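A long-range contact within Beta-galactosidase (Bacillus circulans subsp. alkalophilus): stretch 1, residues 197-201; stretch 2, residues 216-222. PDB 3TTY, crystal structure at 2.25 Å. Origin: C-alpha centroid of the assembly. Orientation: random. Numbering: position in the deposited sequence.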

# COMPACT_ATOMS: atom_id res chain seq x y z
N ILE A 197 -14.15 11.37 25.99
CA ILE A 197 -13.38 11.83 24.84
C ILE A 197 -12.09 11.02 24.72
O ILE A 197 -11.38 10.84 25.70
CB ILE A 197 -13.02 13.31 25.03
CG1 ILE A 197 -14.29 14.15 25.15
CG2 ILE A 197 -12.11 13.81 23.91
CD1 ILE A 197 -14.07 15.53 25.75
N VAL A 198 -11.80 10.51 23.52
CA VAL A 198 -10.55 9.78 23.33
C VAL A 198 -9.68 10.45 22.26
O VAL A 198 -10.16 11.28 21.49
CB VAL A 198 -10.78 8.31 22.98
CG1 VAL A 198 -11.45 7.58 24.16
CG2 VAL A 198 -11.60 8.19 21.71
N ALA A 199 -8.39 10.12 22.25
CA ALA A 199 -7.51 10.65 21.21
C ALA A 199 -7.93 10.04 19.88
O ALA A 199 -8.30 8.88 19.83
CB ALA A 199 -6.07 10.30 21.51
N PRO A 200 -7.87 10.83 18.80
CA PRO A 200 -8.25 10.33 17.49
C PRO A 200 -7.08 9.66 16.77
O PRO A 200 -6.15 10.32 16.36
CB PRO A 200 -8.66 11.61 16.74
CG PRO A 200 -7.82 12.70 17.36
CD PRO A 200 -7.50 12.26 18.77
N ASN A 201 -7.14 8.34 16.64
CA ASN A 201 -6.18 7.61 15.82
C ASN A 201 -6.89 6.40 15.22
O ASN A 201 -8.10 6.39 15.12
CB ASN A 201 -4.91 7.23 16.61
CG ASN A 201 -5.20 6.30 17.77
OD1 ASN A 201 -6.31 5.80 17.92
ND2 ASN A 201 -4.18 6.04 18.59
N GLY A 216 -13.27 18.06 13.86
CA GLY A 216 -13.10 18.96 14.98
C GLY A 216 -12.18 18.37 16.03
O GLY A 216 -11.33 19.07 16.61
N ILE A 217 -12.36 17.08 16.30
CA ILE A 217 -11.51 16.37 17.24
C ILE A 217 -10.08 16.23 16.70
O ILE A 217 -9.11 16.54 17.38
CB ILE A 217 -12.11 14.99 17.54
CG1 ILE A 217 -13.54 15.14 18.07
CG2 ILE A 217 -11.25 14.22 18.53
CD1 ILE A 217 -14.21 13.83 18.44
N SER A 218 -9.96 15.78 15.45
CA SER A 218 -8.66 15.60 14.82
C SER A 218 -7.88 16.91 14.76
O SER A 218 -6.68 16.94 15.02
CB SER A 218 -8.86 15.05 13.41
OG SER A 218 -9.42 13.75 13.46
N LEU A 219 -8.58 17.98 14.43
CA LEU A 219 -7.98 19.30 14.34
C LEU A 219 -7.43 19.75 15.70
O LEU A 219 -6.27 20.14 15.79
CB LEU A 219 -9.00 20.31 13.82
CG LEU A 219 -8.56 21.77 13.64
CD1 LEU A 219 -7.27 21.84 12.85
CD2 LEU A 219 -9.68 22.59 12.96
N ASP A 220 -8.26 19.67 16.73
CA ASP A 220 -7.85 20.00 18.10
C ASP A 220 -6.73 19.14 18.63
O ASP A 220 -5.91 19.61 19.40
CB ASP A 220 -9.03 19.95 19.08
CG ASP A 220 -9.92 21.18 18.99
OD1 ASP A 220 -11.02 21.16 19.57
OD2 ASP A 220 -9.52 22.15 18.30
N TYR A 221 -6.69 17.87 18.25
CA TYR A 221 -5.63 17.02 18.77
C TYR A 221 -4.27 17.43 18.19
O TYR A 221 -3.25 17.44 18.89
CB TYR A 221 -5.94 15.54 18.52
CG TYR A 221 -5.12 14.64 19.41
CD1 TYR A 221 -5.48 14.44 20.75
CD2 TYR A 221 -3.99 13.99 18.92
CE1 TYR A 221 -4.73 13.61 21.57
CE2 TYR A 221 -3.24 13.16 19.73
CZ TYR A 221 -3.61 12.98 21.05
OH TYR A 221 -2.85 12.17 21.85
N ARG A 222 -4.27 17.80 16.91
CA ARG A 222 -3.06 18.30 16.28
C ARG A 222 -2.61 19.62 16.92
O ARG A 222 -1.42 19.81 17.17
CB ARG A 222 -3.25 18.40 14.76
CG ARG A 222 -3.21 17.04 14.07
CD ARG A 222 -4.01 17.00 12.77
NE ARG A 222 -3.89 15.69 12.11
CZ ARG A 222 -4.56 14.60 12.48
NH1 ARG A 222 -5.40 14.64 13.51
NH2 ARG A 222 -4.38 13.45 11.83

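At the centre of this contact sits Pro200, whose ring reaches from an irregular segment of chain onto the side of a helix. Its CA-to-CB bond points toward the helix, and more of its surface is covered by the other stretch than that of any other residue here. The closest approach is to Tyr221, where Pro200 CD lies 3.4 Å from Tyr221 CG. Pro200 CD stands over one face of the aromatic ring, 3.8 Å from the ring centroid and 27° off the ring normal, the geometry of a CH-pi interaction. Proline suits this role well: its CD is bonded to the backbone nitrogen, which leaves the attached hydrogens slightly polarized and favourably placed against the electron-rich face of tyrosine.

The next corner of the same ring meets Ile217, with Pro200 CG 3.9 Å from Ile217 CG2, an ordinary van der Waals distance between apolar carbons. Ile217 and Tyr221 are four residues apart, about one helical turn, so both CA-to-CB bonds can point toward the loop. The backbone hydrogen bond from Tyr221 N to Ile217 O, 2.9 Å long, ties that turn together. Ser218 completes the surface beneath the proline: Pro200 CG comes within 3.9 Å of Ser218 CA, and the CA atoms of Pro200 and Ser218 are themselves 5.9 Å apart. Its CA-to-CB bond points sideways, and the ring of Pro200 comes close to the helix backbone beside this small residue.

Ala199 extends the apolar patch along Tyr221. Its CB lies 3.6 Å from Tyr221 CE1, approaching the ring obliquely, and its single methyl group adds contact without bulk. Here the backbones stand farther apart, with 7.1 Å between the CA atoms of Ala199 and Tyr221, and the tyrosine ring spans the gap. The CA-to-CB bond of Val198, by contrast, points away from the helix, and it is the carbonyl that comes nearer, with Val198 O 4.3 Å from Ile217 CG2.

No hydrogen bond crosses between the stretches; the contact rests on shape and apolar packing, and the polar groups at its edge are satisfied in other ways. Ser218 OG lies 4.0 Å from Pro200 CB but finds its hydrogen bond elsewhere in the structure, as does Tyr221 OH; the tyrosine thus uses its ring against Pro200 and its hydroxyl in a polar contact elsewhere. Within the helix, Arg222 NH1 donates to Ser218 O at 3.0 Å, and Arg222 N reaches the same oxygen, Ser218 O, at 3.2 Å. That carbonyl thus accepts from both the backbone and the side chain of one arginine.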